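Local coordinates for protein putative hexose oxidase (Nonomuraea sp. ATCC 39727, PDB 5AWV) that carries covalently bound FAD and probably oxidises a sugar of glycopeptide antibiotics such as teicoplanin, which it binds in the crystal, at residues Arg53-Pro58 / Gly358-Ala363; Gly275-Arg280 / Ser286-Leu291; His207-Ala212 / Ala507-Arg512. All blocks are in the same frame, centred on the assembly; numbering follows the deposited sequence.

Interaction 1: Arg53-Pro58 / Gly358-Ala363; sequences RFNGEP and GGRGPA. With NAG (2-acetamido-2-deoxy-beta-D-glucopyranose), chain B.
Arg360 and Ala363 meet the loop 53-58 at two points: the arginine reaches the carbonyl of Phe54, and the alanine methyl lies against Arg53. Residues 53-58 and 358-362 are loop and Ala363 opens a strand; the contact joins the flavin-binding part of this PCMH-type oxidase to the part built on the seven-stranded antiparallel sheet. Residues 53-58 lead into strand 60-63 of the mixed sheet on the flavin side, whereas 358-363 run into strand 363-371, outermost in the seven-stranded sheet. Arg360 suits a span between loops because its chain is long and its N-H groups fan out in one plane. With CG anti to the backbone N (chi1 -170°) and the chain extended as far as NE, Arg360 NH2 arrives 3.3 Å from Phe54 O. The N-H points fairly straight at the oxygen (159°), which lies close to the guanidinium plane. NH1 bonds to Gly49 O, so one planar group ties down two backbone carbonyls. Asn55 ND2 also comes within 3.3 Å of Arg360 NH2, but both are donors; the amide and guanidinium planes stand 62° apart. At the other point a methyl group suits the close spacing, the CA atoms of Arg53 and Ala363 being 4.7 Å apart: Ala363 CB sits 3.9 Å from Arg53 N. The arginine turns its tip away, where NH1 bonds to Ser364 O and Phe54 CE1 sits over the centre of one face of the Arg53 guanidinium. O3 of the N-acetylglucosamine of a glycan on the protein itself donates a hydrogen bond of 3.0 Å to Arg360 O.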
# COMPACT_ATOMS: atom_id res chain seq x y z
N ARG A 53 15.98 -2.19 -6.66
CA ARG A 53 16.85 -3.15 -6.01
C ARG A 53 16.53 -4.62 -6.30
O ARG A 53 17.41 -5.44 -6.25
CB ARG A 53 16.83 -2.84 -4.54
CG ARG A 53 17.71 -3.67 -3.64
CD ARG A 53 17.77 -2.99 -2.30
NE ARG A 53 17.79 -3.93 -1.22
CZ ARG A 53 16.92 -3.93 -0.20
NH1 ARG A 53 15.91 -2.98 -0.01
NH2 ARG A 53 17.10 -4.90 0.69
N PHE A 54 15.28 -4.94 -6.61
CA PHE A 54 14.85 -6.33 -6.75
C PHE A 54 14.53 -6.74 -8.19
O PHE A 54 13.80 -6.04 -8.92
CB PHE A 54 13.59 -6.53 -5.92
CG PHE A 54 13.64 -5.91 -4.54
CD1 PHE A 54 14.65 -6.25 -3.67
CD2 PHE A 54 12.65 -5.06 -4.12
CE1 PHE A 54 14.69 -5.74 -2.38
CE2 PHE A 54 12.71 -4.49 -2.85
CZ PHE A 54 13.73 -4.84 -1.98
N ASN A 55 14.98 -7.95 -8.55
CA ASN A 55 14.75 -8.51 -9.87
C ASN A 55 14.54 -9.96 -9.78
O ASN A 55 15.15 -10.61 -8.94
CB ASN A 55 15.98 -8.31 -10.79
CG ASN A 55 16.11 -6.89 -11.20
OD1 ASN A 55 16.89 -6.16 -10.60
ND2 ASN A 55 15.24 -6.43 -12.11
N GLY A 56 13.70 -10.45 -10.63
CA GLY A 56 13.44 -11.85 -10.78
C GLY A 56 13.40 -12.20 -12.24
O GLY A 56 13.58 -11.33 -13.11
N GLU A 57 13.21 -13.49 -12.51
CA GLU A 57 13.17 -14.02 -13.86
C GLU A 57 12.12 -15.15 -13.84
O GLU A 57 12.46 -16.31 -13.81
CB GLU A 57 14.60 -14.52 -14.26
CG GLU A 57 14.76 -14.93 -15.73
CD GLU A 57 14.54 -13.75 -16.70
OE1 GLU A 57 14.95 -12.62 -16.31
OE2 GLU A 57 13.95 -13.97 -17.81
N PRO A 58 10.84 -14.80 -13.80
CA PRO A 58 9.88 -15.86 -13.71
C PRO A 58 9.75 -16.68 -15.01
O PRO A 58 9.98 -16.14 -16.10
CB PRO A 58 8.55 -15.12 -13.40
CG PRO A 58 8.80 -13.74 -13.87
CD PRO A 58 10.22 -13.45 -13.70
N GLY A 358 2.92 6.22 -11.77
CA GLY A 358 4.38 6.50 -11.90
C GLY A 358 5.26 5.35 -12.39
O GLY A 358 5.62 5.30 -13.58
N GLY A 359 5.65 4.45 -11.47
CA GLY A 359 6.30 3.19 -11.83
C GLY A 359 7.65 2.95 -11.17
O GLY A 359 7.77 3.12 -9.96
N ARG A 360 8.65 2.54 -11.97
CA ARG A 360 9.90 2.01 -11.41
C ARG A 360 10.85 3.10 -10.97
O ARG A 360 11.22 3.96 -11.75
CB ARG A 360 10.60 1.11 -12.41
CG ARG A 360 11.77 0.34 -11.80
CD ARG A 360 12.19 -0.75 -12.77
NE ARG A 360 13.10 -1.77 -12.28
CZ ARG A 360 12.79 -2.78 -11.49
NH1 ARG A 360 11.59 -2.89 -10.91
NH2 ARG A 360 13.74 -3.66 -11.17
N GLY A 361 11.31 3.02 -9.73
CA GLY A 361 12.08 4.08 -9.11
C GLY A 361 13.51 3.67 -8.84
O GLY A 361 13.90 2.59 -9.16
N PRO A 362 14.28 4.55 -8.19
CA PRO A 362 15.65 4.19 -7.80
C PRO A 362 15.64 3.15 -6.67
O PRO A 362 14.61 2.80 -6.10
CB PRO A 362 16.22 5.53 -7.33
CG PRO A 362 15.03 6.17 -6.67
CD PRO A 362 13.80 5.71 -7.43
N ALA A 363 16.80 2.61 -6.41
CA ALA A 363 16.95 1.56 -5.47
C ALA A 363 16.88 2.20 -4.04
O ALA A 363 17.38 3.26 -3.83
CB ALA A 363 18.26 0.88 -5.74
C1 NAG B . 11.77 9.06 -9.57
C2 NAG B . 11.38 8.16 -10.73
C3 NAG B . 12.60 7.40 -11.24
C4 NAG B . 13.74 8.33 -11.59
C5 NAG B . 13.99 9.35 -10.49
C6 NAG B . 15.03 10.33 -10.98
C7 NAG B . 9.33 6.72 -10.91
C8 NAG B . 9.10 7.15 -12.38
N2 NAG B . 10.37 7.21 -10.21
O3 NAG B . 12.23 6.67 -12.41
O4 NAG B . 14.93 7.52 -11.75
O5 NAG B . 12.74 10.02 -10.10
O6 NAG B . 15.52 10.88 -9.75
O7 NAG B . 8.53 5.96 -10.37

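Interaction 2: Gly275-Arg280 / Ser286-Leu291; sequences GEWYER and SPYTGL
Trp277 and Tyr288 are coupled twice over, once ring to ring and once through a shared water. The six-membered ring of Trp277 presents its edge to the face of Tyr288 in a T-shaped stack, with centroids 5.0 Å apart and planes at 82°. Trp277 CZ2 makes the closest approach, 3.5 Å from Tyr288 CD1, and sits over the rim of the phenol ring rather than its middle. On the same indole, NE1 donates to water 1 at 2.8 Å, and this water is also hydrogen-bonded to Tyr288 OH at 2.6 Å. Tryptophan fits here because a single flat group supplies both an aromatic C-H edge and an N-H in its plane. Its side chain leaves the helix with CG anti to the backbone N (chi1 -171°), which carries the indole across to the following turn. The contact thus closes a helix-turn-strand unit: helix 264-280 ends, a short loop and the 3-10 segment 287-290 follow, and strand 291-298 enters the seven-stranded antiparallel sheet. Ser286 makes an ST turn at the start of the 3-10 segment, its OG accepting from Tyr288 N at 2.8 Å and so fixing the backbone that bears the phenol. Helix 322-334 adds a further aromatic partner, His329, edge-to-face with Trp277. Within the helix, Trp277 CZ3 stands 3.8 Å above the centre of one face of the Tyr278 ring. Branched Leu291, first in the strand, touches both aromatics through CD2, 4.0 Å from Trp277 CH2 and 4.1 Å from Tyr278 OH, a hydroxyl that is hydrogen-bonded to Ser293 OG.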
# COMPACT_ATOMS: atom_id res chain seq x y z
N GLY A 275 7.89 15.76 18.92
CA GLY A 275 7.46 14.52 19.57
C GLY A 275 6.53 14.73 20.70
O GLY A 275 5.53 14.00 20.83
N GLU A 276 6.84 15.71 21.58
CA GLU A 276 5.96 16.05 22.69
C GLU A 276 4.61 16.58 22.26
O GLU A 276 3.60 16.29 22.89
CB GLU A 276 6.66 17.02 23.69
CG GLU A 276 7.77 16.21 24.43
CD GLU A 276 8.77 17.01 25.25
OE1 GLU A 276 9.84 16.45 25.67
OE2 GLU A 276 8.49 18.19 25.47
N TRP A 277 4.59 17.38 21.19
CA TRP A 277 3.33 17.86 20.65
C TRP A 277 2.43 16.61 20.24
O TRP A 277 1.27 16.53 20.62
CB TRP A 277 3.54 18.79 19.44
CG TRP A 277 2.29 19.41 19.05
CD1 TRP A 277 1.73 20.58 19.50
CD2 TRP A 277 1.32 18.82 18.16
NE1 TRP A 277 0.50 20.75 18.91
CE2 TRP A 277 0.24 19.69 18.07
CE3 TRP A 277 1.33 17.65 17.35
CZ2 TRP A 277 -0.89 19.41 17.29
CZ3 TRP A 277 0.20 17.40 16.56
CH2 TRP A 277 -0.87 18.25 16.52
N TYR A 278 2.99 15.70 19.49
CA TYR A 278 2.29 14.44 19.12
C TYR A 278 1.88 13.61 20.35
O TYR A 278 0.79 13.06 20.33
CB TYR A 278 3.01 13.59 18.04
CG TYR A 278 2.67 14.01 16.64
CD1 TYR A 278 1.52 13.54 16.02
CD2 TYR A 278 3.41 14.97 15.96
CE1 TYR A 278 1.13 13.90 14.76
CE2 TYR A 278 3.02 15.38 14.69
CZ TYR A 278 1.87 14.82 14.05
OH TYR A 278 1.47 15.22 12.77
N GLU A 279 2.65 13.60 21.45
CA GLU A 279 2.20 12.88 22.67
C GLU A 279 0.97 13.49 23.24
O GLU A 279 0.15 12.76 23.76
CB GLU A 279 3.24 12.90 23.78
CG GLU A 279 4.48 12.15 23.50
CD GLU A 279 5.55 12.27 24.62
OE1 GLU A 279 6.66 11.72 24.49
OE2 GLU A 279 5.32 12.98 25.60
N ARG A 280 0.85 14.82 23.19
CA ARG A 280 -0.27 15.52 23.76
C ARG A 280 -1.49 15.59 22.89
O ARG A 280 -2.59 15.71 23.41
CB ARG A 280 0.12 16.98 24.16
CG ARG A 280 1.20 17.09 25.23
CD ARG A 280 1.41 18.57 25.69
NE ARG A 280 1.74 19.48 24.57
CZ ARG A 280 2.98 19.74 24.08
NH1 ARG A 280 4.07 19.19 24.63
NH2 ARG A 280 3.13 20.55 23.01
N SER A 286 -9.20 14.62 20.33
CA SER A 286 -8.54 15.89 20.01
C SER A 286 -9.14 16.63 18.83
O SER A 286 -9.38 16.04 17.76
CB SER A 286 -7.04 15.61 19.69
OG SER A 286 -6.36 16.83 19.40
N PRO A 287 -9.23 17.95 18.92
CA PRO A 287 -9.50 18.74 17.69
C PRO A 287 -8.41 18.57 16.65
O PRO A 287 -8.68 18.79 15.50
CB PRO A 287 -9.55 20.20 18.19
CG PRO A 287 -8.80 20.17 19.41
CD PRO A 287 -8.82 18.81 20.04
N TYR A 288 -7.25 18.06 17.02
CA TYR A 288 -6.17 17.87 16.04
C TYR A 288 -6.25 16.53 15.26
O TYR A 288 -5.33 16.27 14.49
CB TYR A 288 -4.81 17.99 16.71
CG TYR A 288 -4.51 19.40 17.26
CD1 TYR A 288 -4.08 20.44 16.41
CD2 TYR A 288 -4.68 19.67 18.61
CE1 TYR A 288 -3.82 21.70 16.92
CE2 TYR A 288 -4.47 20.94 19.14
CZ TYR A 288 -4.03 21.95 18.29
OH TYR A 288 -3.78 23.17 18.86
N THR A 289 -7.34 15.73 15.44
CA THR A 289 -7.57 14.59 14.57
C THR A 289 -7.68 15.02 13.09
O THR A 289 -7.38 14.22 12.19
CB THR A 289 -8.82 13.78 14.92
OG1 THR A 289 -9.94 14.64 14.95
CG2 THR A 289 -8.66 13.08 16.24
N GLY A 290 -8.10 16.27 12.85
CA GLY A 290 -8.14 16.87 11.49
C GLY A 290 -6.81 17.43 10.92
O GLY A 290 -6.78 17.95 9.79
N LEU A 291 -5.71 17.22 11.65
CA LEU A 291 -4.38 17.67 11.24
C LEU A 291 -3.45 16.48 11.07
O LEU A 291 -3.47 15.48 11.85
CB LEU A 291 -3.78 18.59 12.33
CG LEU A 291 -2.40 19.20 12.08
CD1 LEU A 291 -2.21 20.60 12.69
CD2 LEU A 291 -1.25 18.29 12.54
O HOH W 1 -1.23 22.93 19.43

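Interaction 3: His207-Ala212 / Ala507-Arg512; sequences HDLWWA and AAYDPR
Tyr509 meets Leu209 with one ring face and Asp208 with its edge and hydroxyl. From CB the ring leaves with CG anti to the carbonyl carbon (chi1 -63°), which swings it toward helix 207-212. Tyr509 CG meets Leu209 CD1 at 3.9 Å; this methyl stands over the ring face in a CH-pi contact, 16° from the ring normal through the centroid. Along one side, Tyr509 CE2 has Leu209 CD2 at 4.1 Å. On the other side Tyr509 CE1 points its C-H edge at Asp208 OD2, 3.2 Å away, the carboxylate standing at the ring's edge and steeply inclined to it. The contact joins helix 499-509, in the berberine-like C-terminal region, to helix 207-212, whose Leu209 also packs on strands 179-187 and 193-199 of the five-stranded antiparallel sheet. Further out, Tyr509 CZ rests 3.9 Å from Leu209 CB, so a branched leucine covers the ring almost from end to end. At the tip, Tyr509 OH donates to Asp208 OD1 at 2.7 Å, on the syn side and 21° out of the carboxylate plane. The hydroxyl is also hydrogen-bonded to His206 ND1. Tyrosine is apt because it combines a flat apolar face with a hydroxyl that reaches the acid. Asp208 OD1 additionally takes a weak bond from Leu209 N, while water 2 donates to Asp208 OD2 at 2.5 Å and only weakly, at 3.2 Å, to Tyr509 OH.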
# COMPACT_ATOMS: atom_id res chain seq x y z
N HIS A 207 -15.03 -15.75 9.46
CA HIS A 207 -14.71 -14.48 10.15
C HIS A 207 -13.20 -14.37 10.39
O HIS A 207 -12.66 -13.24 10.26
CB HIS A 207 -15.42 -14.39 11.52
CG HIS A 207 -15.44 -13.02 12.09
ND1 HIS A 207 -14.69 -12.66 13.19
CD2 HIS A 207 -16.09 -11.91 11.70
CE1 HIS A 207 -14.94 -11.41 13.51
NE2 HIS A 207 -15.83 -10.95 12.66
N ASP A 208 -12.56 -15.49 10.74
CA ASP A 208 -11.11 -15.60 10.90
C ASP A 208 -10.28 -15.15 9.67
O ASP A 208 -9.30 -14.41 9.81
CB ASP A 208 -10.64 -16.95 11.44
CG ASP A 208 -10.99 -18.17 10.51
OD1 ASP A 208 -11.91 -18.04 9.64
OD2 ASP A 208 -10.30 -19.25 10.66
N LEU A 209 -10.67 -15.59 8.46
CA LEU A 209 -10.07 -15.14 7.22
C LEU A 209 -10.21 -13.62 6.97
O LEU A 209 -9.24 -13.03 6.45
CB LEU A 209 -10.59 -15.93 6.00
CG LEU A 209 -9.85 -15.73 4.68
CD1 LEU A 209 -8.44 -16.27 4.82
CD2 LEU A 209 -10.55 -16.45 3.56
N TRP A 210 -11.38 -13.07 7.19
CA TRP A 210 -11.70 -11.64 7.05
C TRP A 210 -10.70 -10.95 8.04
O TRP A 210 -9.99 -10.02 7.71
CB TRP A 210 -13.11 -11.31 7.48
CG TRP A 210 -13.23 -9.88 7.85
CD1 TRP A 210 -13.27 -8.84 6.98
CD2 TRP A 210 -13.17 -9.31 9.19
NE1 TRP A 210 -13.25 -7.66 7.70
CE2 TRP A 210 -13.16 -7.92 9.04
CE3 TRP A 210 -13.10 -9.85 10.47
CZ2 TRP A 210 -13.16 -7.04 10.12
CZ3 TRP A 210 -13.06 -9.00 11.54
CH2 TRP A 210 -13.07 -7.58 11.37
N TRP A 211 -10.73 -11.38 9.31
CA TRP A 211 -9.87 -10.77 10.32
C TRP A 211 -8.34 -10.76 9.91
O TRP A 211 -7.67 -9.73 10.06
CB TRP A 211 -10.07 -11.43 11.72
CG TRP A 211 -9.18 -10.87 12.80
CD1 TRP A 211 -9.42 -9.81 13.59
CD2 TRP A 211 -7.86 -11.29 13.09
NE1 TRP A 211 -8.37 -9.62 14.48
CE2 TRP A 211 -7.37 -10.46 14.13
CE3 TRP A 211 -7.06 -12.30 12.60
CZ2 TRP A 211 -6.11 -10.65 14.72
CZ3 TRP A 211 -5.77 -12.48 13.15
CH2 TRP A 211 -5.34 -11.68 14.24
N ALA A 212 -7.84 -11.82 9.32
CA ALA A 212 -6.47 -11.87 8.99
C ALA A 212 -6.09 -10.83 7.92
O ALA A 212 -4.89 -10.50 7.77
CB ALA A 212 -6.08 -13.21 8.54
N ALA A 507 -2.51 -21.84 9.11
CA ALA A 507 -2.70 -23.28 9.17
C ALA A 507 -4.07 -23.70 8.60
O ALA A 507 -4.14 -24.72 7.88
CB ALA A 507 -2.56 -23.78 10.60
N ALA A 508 -5.14 -22.96 8.89
CA ALA A 508 -6.47 -23.34 8.42
C ALA A 508 -6.72 -23.10 6.91
O ALA A 508 -7.38 -23.93 6.26
CB ALA A 508 -7.57 -22.66 9.24
N TYR A 509 -6.17 -22.02 6.34
CA TYR A 509 -6.45 -21.68 4.98
C TYR A 509 -5.33 -21.86 4.03
O TYR A 509 -5.59 -21.98 2.83
CB TYR A 509 -6.99 -20.28 4.87
CG TYR A 509 -8.33 -20.08 5.59
CD1 TYR A 509 -8.39 -19.70 6.92
CD2 TYR A 509 -9.50 -20.26 4.90
CE1 TYR A 509 -9.60 -19.52 7.52
CE2 TYR A 509 -10.73 -20.06 5.48
CZ TYR A 509 -10.80 -19.71 6.78
OH TYR A 509 -12.00 -19.50 7.36
N ASP A 510 -4.09 -21.96 4.46
CA ASP A 510 -2.97 -22.30 3.53
C ASP A 510 -2.10 -23.42 4.17
O ASP A 510 -0.86 -23.26 4.41
CB ASP A 510 -2.07 -21.06 3.17
CG ASP A 510 -0.99 -21.38 2.20
OD1 ASP A 510 -1.09 -22.36 1.43
OD2 ASP A 510 0.05 -20.67 2.12
N PRO A 511 -2.73 -24.59 4.43
CA PRO A 511 -2.00 -25.68 5.12
C PRO A 511 -0.79 -26.17 4.37
O PRO A 511 0.14 -26.61 4.99
CB PRO A 511 -3.07 -26.77 5.30
CG PRO A 511 -4.01 -26.53 4.15
CD PRO A 511 -4.12 -25.01 4.12
N ARG A 512 -0.70 -25.97 3.07
CA ARG A 512 0.50 -26.37 2.36
C ARG A 512 1.58 -25.31 2.28
O ARG A 512 2.67 -25.59 1.72
CB ARG A 512 0.20 -26.83 0.93
CG ARG A 512 -0.77 -28.00 0.88
CD ARG A 512 -1.54 -28.03 -0.43
NE ARG A 512 -0.64 -28.42 -1.47
CZ ARG A 512 -0.49 -29.64 -1.98
NH1 ARG A 512 -1.22 -30.67 -1.58
NH2 ARG A 512 0.39 -29.82 -2.92
O HOH W 2 -11.32 -21.43 9.82

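Along the chain the order is 53-58, 207-212, 275-280, 286-291, 358-363 and 507-512. The sequence spans of interactions 1 and 3 therefore overlap, while the short-range interaction 2 falls within both. The centres lie 30 Å apart for interactions 1 and 3 and 37 Å for either of these with interaction 2, and none touch. Interaction 3 fastens helix 499-509 beside the five-stranded sheet of the flavin-binding part. Interaction 2 lies across the chain's centre from interaction 1, which reaches an edge strand of the seven-stranded sheet. The two long-range contacts thus tie distant parts of the sequence to the flavin-binding part, whereas interaction 2 is local to the part built on the seven-stranded sheet.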